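Local coordinates for conserved hypothetical protein (Xanthomonas campestris pv. campestris, PDB 2FUJ), which is a putative acyl-CoA thioesterase of the hotdog fold that probably hydrolyses fatty acyl-CoA thioesters and assembles as a tetramer, at residues 25-30 with 71-76; 55-60 with 115-120; 62-67 with 111-116. One frame throughout, in Å; residues are numbered along the deposited sequence.

Contact 1 of 3, residues 25-30 with 71-76; sequences MGHVNN and PLVWPN
Val28 and Leu72 join two loops of the hotdog fold. Segment 25-30 is the loop before the N-terminus of the central helix 30-47, a region that commonly lines the active site in 4HBT-family thioesterases; segment 71-76 connects strands 58-68 and 78-87. Val28 N donates to Leu72 O over 2.8 Å, almost straight at 173°. A water bridges the same pair on the backbone, giving a hydrogen to Val28 O at 2.9 Å and accepting one from Leu72 N at 3.1 Å. One direct and one water-mediated link therefore fix the loops in register.

The side chains follow this pairing. With CG1 of Val28 anti to its backbone N (chi1 174°), CG2 is left beside that N and presses on Leu72, meeting CG at a tight 3.4 Å and CD2 at 3.5 Å. Next to this, the imidazole of His27 lies alongside Pro71 and Val73, with its CD2 3.7 Å from Val73 CG1. Val73 CG1 is also 3.6 Å from Gly26 O, so Val73 bears on both ring and backbone.

At the helix entrance Asn29 is the N-cap, its OD1 accepting from Ala31 N while ND2 bonds to Asp23 OD1 of its own chain and to Glu38 of the fourth subunit. Val28 and Leu72 both pack on Tyr33 and Tyr36 of helix 30-47, and Leu72 also touches Tyr108 of strand 107-116.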
loop_
_atom_site.group_PDB
_atom_site.type_symbol
_atom_site.label_atom_id
_atom_site.label_comp_id
_atom_site.label_asym_id
_atom_site.label_seq_id
_atom_site.Cartn_x
_atom_site.Cartn_y
_atom_site.Cartn_z
ATOM N N MET A 25 -4.391 4.246 -13.572
ATOM C CA MET A 25 -4.999 3.803 -14.811
ATOM C C MET A 25 -6.485 3.501 -14.636
ATOM O O MET A 25 -7.157 3.094 -15.585
ATOM C CB MET A 25 -4.253 2.586 -15.356
ATOM C CG MET A 25 -2.763 2.847 -15.573
ATOM S SD MET A 25 -2.020 1.674 -16.712
ATOM C CE MET A 25 -2.001 2.684 -18.166
ATOM N N GLY A 26 -6.986 3.706 -13.421
ATOM C CA GLY A 26 -8.397 3.496 -13.150
ATOM C C GLY A 26 -8.896 2.096 -12.847
ATOM O O GLY A 26 -10.104 1.856 -12.888
ATOM N N HIS A 27 -7.991 1.172 -12.546
ATOM C CA HIS A 27 -8.389 -0.197 -12.230
ATOM C C HIS A 27 -7.562 -0.682 -11.050
ATOM O O HIS A 27 -6.488 -0.153 -10.787
ATOM C CB HIS A 27 -8.141 -1.128 -13.419
ATOM C CG HIS A 27 -8.696 -0.628 -14.714
ATOM N ND1 HIS A 27 -7.979 0.182 -15.568
ATOM C CD2 HIS A 27 -9.888 -0.850 -15.318
ATOM C CE1 HIS A 27 -8.703 0.432 -16.646
ATOM N NE2 HIS A 27 -9.865 -0.182 -16.518
ATOM N N VAL A 28 -8.049 -1.688 -10.336
ATOM C CA VAL A 28 -7.287 -2.202 -9.204
ATOM C C VAL A 28 -5.895 -2.637 -9.674
ATOM O O VAL A 28 -5.758 -3.352 -10.665
ATOM C CB VAL A 28 -7.997 -3.394 -8.546
ATOM C CG1 VAL A 28 -7.112 -3.996 -7.469
ATOM C CG2 VAL A 28 -9.309 -2.935 -7.950
ATOM N N ASN A 29 -4.871 -2.199 -8.948
ATOM C CA ASN A 29 -3.480 -2.506 -9.280
ATOM C C ASN A 29 -3.157 -4.003 -9.203
ATOM O O ASN A 29 -3.644 -4.705 -8.323
ATOM C CB ASN A 29 -2.556 -1.713 -8.348
ATOM C CG ASN A 29 -1.088 -1.873 -8.703
ATOM O OD1 ASN A 29 -0.382 -2.695 -8.120
ATOM N ND2 ASN A 29 -0.631 -1.095 -9.676
ATOM N N ASN A 30 -2.331 -4.487 -10.129
ATOM C CA ASN A 30 -1.962 -5.901 -10.146
ATOM C C ASN A 30 -1.473 -6.416 -8.786
ATOM O O ASN A 30 -1.857 -7.506 -8.345
ATOM C CB ASN A 30 -0.853 -6.167 -11.170
ATOM C CG ASN A 30 -1.234 -5.768 -12.579
ATOM O OD1 ASN A 30 -2.315 -6.098 -13.073
ATOM N ND2 ASN A 30 -0.332 -5.066 -13.246
ATOM N N PRO A 71 -10.291 -6.258 -15.994
ATOM C CA PRO A 71 -10.116 -5.208 -14.994
ATOM C C PRO A 71 -11.183 -5.150 -13.919
ATOM O O PRO A 71 -12.367 -5.363 -14.178
ATOM C CB PRO A 71 -10.071 -3.937 -15.835
ATOM C CG PRO A 71 -10.983 -4.255 -16.966
ATOM C CD PRO A 71 -10.592 -5.678 -17.314
ATOM N N LEU A 72 -10.725 -4.864 -12.706
ATOM C CA LEU A 72 -11.586 -4.744 -11.541
ATOM C C LEU A 72 -11.615 -3.274 -11.150
ATOM O O LEU A 72 -10.573 -2.619 -11.093
ATOM C CB LEU A 72 -11.017 -5.574 -10.387
ATOM C CG LEU A 72 -11.559 -5.321 -8.976
ATOM C CD1 LEU A 72 -13.021 -5.736 -8.873
ATOM C CD2 LEU A 72 -10.724 -6.099 -7.984
ATOM N N VAL A 73 -12.804 -2.746 -10.900
ATOM C CA VAL A 73 -12.920 -1.354 -10.507
ATOM C C VAL A 73 -13.779 -1.195 -9.257
ATOM O O VAL A 73 -14.731 -1.940 -9.038
ATOM C CB VAL A 73 -13.525 -0.494 -11.645
ATOM C CG1 VAL A 73 -12.670 -0.616 -12.884
ATOM C CG2 VAL A 73 -14.950 -0.938 -11.943
ATOM N N TRP A 74 -13.407 -0.232 -8.428
ATOM C CA TRP A 74 -14.149 0.068 -7.217
ATOM C C TRP A 74 -15.473 0.626 -7.746
ATOM O O TRP A 74 -15.498 1.252 -8.806
ATOM C CB TRP A 74 -13.375 1.122 -6.424
ATOM C CG TRP A 74 -14.003 1.560 -5.147
ATOM C CD1 TRP A 74 -13.752 1.074 -3.899
ATOM C CD2 TRP A 74 -14.941 2.628 -4.986
ATOM N NE1 TRP A 74 -14.471 1.783 -2.964
ATOM C CE2 TRP A 74 -15.211 2.740 -3.606
ATOM C CE3 TRP A 74 -15.576 3.505 -5.873
ATOM C CZ2 TRP A 74 -16.093 3.694 -3.092
ATOM C CZ3 TRP A 74 -16.452 4.454 -5.363
ATOM C CH2 TRP A 74 -16.701 4.539 -3.986
ATOM N N PRO A 75 -16.585 0.433 -7.013
ATOM C CA PRO A 75 -16.752 -0.251 -5.727
ATOM C C PRO A 75 -17.191 -1.719 -5.798
ATOM O O PRO A 75 -17.894 -2.193 -4.910
ATOM C CB PRO A 75 -17.806 0.601 -5.043
ATOM C CG PRO A 75 -18.733 0.881 -6.188
ATOM C CD PRO A 75 -17.808 1.183 -7.356
ATOM N N ASN A 76 -16.780 -2.446 -6.828
ATOM C CA ASN A 76 -17.187 -3.844 -6.925
ATOM C C ASN A 76 -16.361 -4.766 -6.028
ATOM O O ASN A 76 -15.185 -5.014 -6.289
ATOM C CB ASN A 76 -17.117 -4.305 -8.383
ATOM C CG ASN A 76 -17.991 -3.462 -9.286
ATOM O OD1 ASN A 76 -19.168 -3.243 -8.996
ATOM N ND2 ASN A 76 -17.422 -2.976 -10.379
HETATM O O HOH W 1 -7.698 -4.634 -12.325
#

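Contact 2 of 3, residues 55-60 with 115-120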
loop_
_atom_site.group_PDB
_atom_site.type_symbol
_atom_site.label_atom_id
_atom_site.label_comp_id
_atom_site.label_asym_id
_atom_site.label_seq_id
_atom_site.Cartn_x
_atom_site.Cartn_y
_atom_site.Cartn_z
ATOM N N ASP A 55 4.175 -20.483 15.728
ATOM C CA ASP A 55 5.593 -20.585 15.381
ATOM C C ASP A 55 6.125 -22.022 15.186
ATOM O O ASP A 55 5.488 -22.996 15.596
ATOM C CB ASP A 55 6.428 -19.863 16.448
ATOM C CG ASP A 55 6.360 -20.540 17.821
ATOM O OD1 ASP A 55 5.251 -20.943 18.246
ATOM O OD2 ASP A 55 7.418 -20.658 18.481
ATOM N N ARG A 56 7.302 -22.105 14.556
ATOM C CA ARG A 56 8.059 -23.328 14.227
ATOM C C ARG A 56 7.711 -23.840 12.830
ATOM O O ARG A 56 7.856 -23.106 11.848
ATOM C CB ARG A 56 7.863 -24.435 15.279
ATOM C CG ARG A 56 8.962 -25.508 15.216
ATOM C CD ARG A 56 8.956 -26.435 16.438
ATOM N NE ARG A 56 10.022 -27.437 16.383
ATOM C CZ ARG A 56 11.322 -27.164 16.450
ATOM N NH1 ARG A 56 11.739 -25.910 16.574
ATOM N NH2 ARG A 56 12.210 -28.148 16.406
ATOM N N ILE A 57 7.283 -25.092 12.715
ATOM C CA ILE A 57 6.905 -25.617 11.410
ATOM C C ILE A 57 5.787 -24.698 10.897
ATOM O O ILE A 57 4.622 -24.864 11.258
ATOM C CB ILE A 57 6.424 -27.096 11.536
ATOM C CG1 ILE A 57 5.386 -27.424 10.456
ATOM C CG2 ILE A 57 5.878 -27.350 12.932
ATOM C CD1 ILE A 57 3.881 -27.513 10.841
ATOM N N ALA A 58 6.159 -23.713 10.074
ATOM C CA ALA A 58 5.206 -22.736 9.531
ATOM C C ALA A 58 5.242 -22.584 8.004
ATOM O O ALA A 58 6.221 -22.959 7.352
ATOM C CB ALA A 58 5.440 -21.380 10.194
ATOM N N PRO A 59 4.170 -22.017 7.418
ATOM C CA PRO A 59 4.032 -21.798 5.974
ATOM C C PRO A 59 4.633 -20.504 5.442
ATOM O O PRO A 59 4.542 -19.453 6.073
ATOM C CB PRO A 59 2.526 -21.826 5.781
ATOM C CG PRO A 59 2.054 -21.095 6.979
ATOM C CD PRO A 59 2.904 -21.684 8.103
ATOM N N VAL A 60 5.248 -20.595 4.269
ATOM C CA VAL A 60 5.837 -19.438 3.612
ATOM C C VAL A 60 5.513 -19.564 2.129
ATOM O O VAL A 60 5.539 -20.661 1.569
ATOM C CB VAL A 60 7.376 -19.380 3.809
ATOM C CG1 VAL A 60 7.705 -19.276 5.295
ATOM C CG2 VAL A 60 8.030 -20.605 3.210
ATOM N N VAL A 115 2.641 -22.767 -1.551
ATOM C CA VAL A 115 3.012 -22.617 -0.157
ATOM C C VAL A 115 3.852 -23.799 0.305
ATOM O O VAL A 115 3.576 -24.940 -0.055
ATOM C CB VAL A 115 1.763 -22.535 0.739
ATOM C CG1 VAL A 115 2.170 -22.534 2.200
ATOM C CG2 VAL A 115 0.965 -21.289 0.392
ATOM N N VAL A 116 4.876 -23.515 1.102
ATOM C CA VAL A 116 5.754 -24.556 1.619
ATOM C C VAL A 116 5.954 -24.333 3.111
ATOM O O VAL A 116 5.908 -23.196 3.583
ATOM C CB VAL A 116 7.142 -24.534 0.911
ATOM C CG1 VAL A 116 6.976 -24.703 -0.590
ATOM C CG2 VAL A 116 7.860 -23.228 1.214
ATOM N N TRP A 117 6.135 -25.412 3.863
ATOM C CA TRP A 117 6.371 -25.287 5.294
ATOM C C TRP A 117 7.847 -25.561 5.487
ATOM O O TRP A 117 8.299 -26.710 5.424
ATOM C CB TRP A 117 5.504 -26.274 6.083
ATOM C CG TRP A 117 4.041 -25.971 5.970
ATOM C CD1 TRP A 117 3.268 -26.080 4.851
ATOM C CD2 TRP A 117 3.189 -25.443 6.994
ATOM N NE1 TRP A 117 1.991 -25.649 5.110
ATOM C CE2 TRP A 117 1.912 -25.253 6.417
ATOM C CE3 TRP A 117 3.379 -25.112 8.344
ATOM C CZ2 TRP A 117 0.824 -24.744 7.142
ATOM C CZ3 TRP A 117 2.289 -24.604 9.073
ATOM C CH2 TRP A 117 1.031 -24.427 8.463
ATOM N N ILE A 118 8.587 -24.474 5.687
ATOM C CA ILE A 118 10.034 -24.495 5.847
ATOM C C ILE A 118 10.503 -23.348 6.745
ATOM O O ILE A 118 10.397 -23.413 7.979
ATOM C CB ILE A 118 10.736 -24.322 4.473
ATOM C CG1 ILE A 118 10.331 -25.454 3.528
ATOM C CG2 ILE A 118 12.252 -24.299 4.644
ATOM C CD1 ILE A 118 10.643 -25.206 2.053
ATOM N N ASP A 119 11.009 -22.300 6.090
ATOM C CA ASP A 119 11.549 -21.107 6.731
ATOM C C ASP A 119 12.879 -21.511 7.387
ATOM O O ASP A 119 13.284 -20.978 8.420
ATOM C CB ASP A 119 10.554 -20.553 7.761
ATOM C CG ASP A 119 10.850 -19.118 8.146
ATOM O OD1 ASP A 119 11.960 -18.873 8.658
ATOM O OD2 ASP A 119 9.981 -18.236 7.936
ATOM N N THR A 120 13.553 -22.460 6.737
ATOM C CA THR A 120 14.827 -23.008 7.181
ATOM C C THR A 120 15.199 -24.121 6.212
ATOM O O THR A 120 16.151 -24.007 5.425
ATOM C CB THR A 120 14.712 -23.623 8.607
ATOM O OG1 THR A 120 15.017 -22.627 9.589
ATOM C CG2 THR A 120 15.650 -24.811 8.771
#
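Val60 and Val116 form the antiparallel hydrogen-bonded pair that anchors this contact. Val60 N donates to Val116 O over 2.8 Å, and Val116 N returns a bond of 3.0 Å to Val60 O that is nearly straight at 171°. Two residues further along, beyond Pro59 and Trp117, only a weak, bent bond remains, Ile118 N to Ala58 O at 3.3 Å, as the chain turns a corner at Trp117. Pro59 faces Trp117 in a non-hydrogen-bonded position, where the proline's lack of an N-H costs the pairing nothing. CA-H...O contacts work here instead, one of them from Trp117 CA to Ala58 O at 3.1 Å.

Packing occurs on both faces of the strand pair. On one, CG of Trp117 sits beside the backbone N, anti to the carbonyl carbon (chi1 -66°), and the indole lies against the Pro59 ring, whose CD sits over the six-membered ring, 22° off its normal, in a CH-pi contact. The exact closeness of CD is doubtful, but Pro59 CB also lies over the indole, 3.5 Å from Trp117 CE2. Ile57 approaches the same ring obliquely, CD1 at 3.5 Å from Trp117 CE3, while its carbonyl meets the ring edge. On the other face CG2 of Val60 and CG2 of Val116 touch at a tight 3.3 Å, and Val60 CG1 rests 3.6 Å from Asp119 OD2.

The contact ends the ladder between 58-68, outermost within this chain, and 107-116, whose other side pairs with 91-100 (Val115 with Val92). Two firm backbone bonds hold the strands; beyond them cohesion passes to proline-on-indole and aliphatic contact. The price is one buried polar group, Asp119 N, which has no partner in the model.

Contact 3 of 3, residues 62-67 with 111-116; sequences AATNVN and GNVVVV
Asn65 and Asn112 meet through different first torsions. In Asn112 CG lies between the backbone N and the carbonyl carbon (chi1 60°), whereas in Asn65 CG is anti to the carbonyl carbon. Both side chains rise from the same face, pointing the same way, and Asn112 ND2 gives a weak, bent hydrogen bond of 3.1 Å to Asn65 OD1. The amide planes stand 67° apart, so the two groups touch by a single branch each and do not pair flat.

Beneath them the backbone bonds are stronger. Asn65 N to Asn112 O and Asn112 N to Asn65 O each measure 2.8 Å, and Val114 N reaches Ala63 O at 2.9 Å. The strand directions differ by 173°, nearly exact antiparallelism. Gly111 CA adds a CA-H...O contact to Asn65 O at 3.3 Å. Regularity breaks at Val114 O, which accepts from Ala62 N at 2.8 Å and, weakly, from Ala63 N at 3.4 Å. Two residues thus face one, which is a classic beta bulge. Ala62 CB is carried to the side of Val114 and packs 4.0 Å from Val116 CG1.

On the reverse face Thr64 and Val113 lie side by side and turn to helix 30-47, where Thr64 touches Ile34 and Val113 touches Arg41. The Thr64 hydroxyl bonds to Tyr68 OH of the fourth subunit, and Asn67 ND2 to Asp110 OD1 of the same chain. Since 63-67 also pairs antiparallel with a strand of the fourth subunit, the sheet continues across the interface, as in hotdog dimers, where each subunit's antiparallel sheet wraps its long helix and the two sheets join edge to edge.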
loop_
_atom_site.group_PDB
_atom_site.type_symbol
_atom_site.label_atom_id
_atom_site.label_comp_id
_atom_site.label_asym_id
_atom_site.label_seq_id
_atom_site.Cartn_x
_atom_site.Cartn_y
_atom_site.Cartn_z
ATOM N N ALA A 62 6.182 -19.599 -1.599
ATOM C CA ALA A 62 7.324 -19.823 -2.468
ATOM C C ALA A 62 7.126 -19.179 -3.828
ATOM O O ALA A 62 8.092 -18.816 -4.498
ATOM C CB ALA A 62 7.560 -21.315 -2.629
ATOM N N ALA A 63 5.867 -19.037 -4.237
ATOM C CA ALA A 63 5.561 -18.433 -5.530
ATOM C C ALA A 63 4.107 -17.975 -5.663
ATOM O O ALA A 63 3.199 -18.576 -5.093
ATOM C CB ALA A 63 5.879 -19.429 -6.651
ATOM N N THR A 64 3.908 -16.891 -6.406
ATOM C CA THR A 64 2.572 -16.377 -6.685
ATOM C C THR A 64 2.475 -16.286 -8.202
ATOM O O THR A 64 3.283 -15.618 -8.849
ATOM C CB THR A 64 2.308 -14.979 -6.067
ATOM O OG1 THR A 64 3.354 -14.070 -6.429
ATOM C CG2 THR A 64 2.200 -15.085 -4.557
ATOM N N ASN A 65 1.497 -16.988 -8.762
ATOM C CA ASN A 65 1.285 -17.022 -10.199
ATOM C C ASN A 65 -0.133 -16.538 -10.430
ATOM O O ASN A 65 -1.089 -17.299 -10.310
ATOM C CB ASN A 65 1.473 -18.452 -10.702
ATOM C CG ASN A 65 2.807 -19.043 -10.275
ATOM O OD1 ASN A 65 2.854 -20.004 -9.511
ATOM N ND2 ASN A 65 3.894 -18.461 -10.755
ATOM N N VAL A 66 -0.246 -15.257 -10.762
ATOM C CA VAL A 66 -1.533 -14.602 -10.946
ATOM C C VAL A 66 -1.812 -14.150 -12.372
ATOM O O VAL A 66 -1.030 -13.398 -12.961
ATOM C CB VAL A 66 -1.613 -13.384 -9.987
ATOM C CG1 VAL A 66 -2.984 -12.727 -10.041
ATOM C CG2 VAL A 66 -1.285 -13.833 -8.576
ATOM N N ASN A 67 -2.933 -14.613 -12.924
ATOM C CA ASN A 67 -3.350 -14.231 -14.271
ATOM C C ASN A 67 -4.440 -13.175 -14.150
ATOM O O ASN A 67 -5.395 -13.346 -13.395
ATOM C CB ASN A 67 -3.924 -15.423 -15.041
ATOM C CG ASN A 67 -2.969 -16.596 -15.104
ATOM O OD1 ASN A 67 -1.811 -16.450 -15.479
ATOM N ND2 ASN A 67 -3.456 -17.770 -14.740
ATOM N N GLY A 111 -5.232 -18.590 -11.253
ATOM C CA GLY A 111 -3.821 -18.890 -11.122
ATOM C C GLY A 111 -3.647 -19.623 -9.806
ATOM O O GLY A 111 -4.577 -20.275 -9.335
ATOM N N ASN A 112 -2.471 -19.523 -9.197
ATOM C CA ASN A 112 -2.245 -20.198 -7.930
ATOM C C ASN A 112 -1.119 -19.577 -7.118
ATOM O O ASN A 112 -0.421 -18.676 -7.584
ATOM C CB ASN A 112 -1.909 -21.672 -8.164
ATOM C CG ASN A 112 -0.660 -21.849 -8.996
ATOM O OD1 ASN A 112 -0.734 -22.174 -10.179
ATOM N ND2 ASN A 112 0.497 -21.620 -8.388
ATOM N N VAL A 113 -0.974 -20.077 -5.898
ATOM C CA VAL A 113 0.073 -19.660 -4.980
ATOM C C VAL A 113 0.659 -20.945 -4.396
ATOM O O VAL A 113 -0.077 -21.818 -3.925
ATOM C CB VAL A 113 -0.478 -18.801 -3.827
ATOM C CG1 VAL A 113 0.645 -18.462 -2.859
ATOM C CG2 VAL A 113 -1.107 -17.535 -4.374
ATOM N N VAL A 114 1.979 -21.069 -4.436
ATOM C CA VAL A 114 2.630 -22.255 -3.905
ATOM C C VAL A 114 3.118 -21.972 -2.499
ATOM O O VAL A 114 3.893 -21.047 -2.281
ATOM C CB VAL A 114 3.827 -22.677 -4.779
ATOM C CG1 VAL A 114 4.554 -23.834 -4.128
ATOM C CG2 VAL A 114 3.342 -23.071 -6.165
ATOM N N VAL A 115 2.641 -22.767 -1.551
ATOM C CA VAL A 115 3.012 -22.617 -0.157
ATOM C C VAL A 115 3.852 -23.799 0.305
ATOM O O VAL A 115 3.576 -24.940 -0.055
ATOM C CB VAL A 115 1.763 -22.535 0.739
ATOM C CG1 VAL A 115 2.170 -22.534 2.200
ATOM C CG2 VAL A 115 0.965 -21.289 0.392
ATOM N N VAL A 116 4.876 -23.515 1.102
ATOM C CA VAL A 116 5.754 -24.556 1.619
ATOM C C VAL A 116 5.954 -24.333 3.111
ATOM O O VAL A 116 5.908 -23.196 3.583
ATOM C CB VAL A 116 7.142 -24.534 0.911
ATOM C CG1 VAL A 116 6.976 -24.703 -0.590
ATOM C CG2 VAL A 116 7.860 -23.228 1.214
#

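How the contacts relate
Contacts 2 and 3 are successive portions of one ladder between strands 58-68 and 107-116. They share Val115 and Val116, and their centres lie about 15 Å apart. The 71-76 half of contact 1 follows strand 58-68, while its 25-30 half precedes helix 30-47; its centre is about 21 Å from that of contact 3 and about 33 Å from that of contact 2, across the chain's centre. Contacts 1 and 3 both touch the fourth subunit, whereas contact 2 meets no other chain of the assembly. In hotdog thioesterases the active site commonly lies at a subunit interface by the N-terminal end of the central helix, which would put it nearer contact 1.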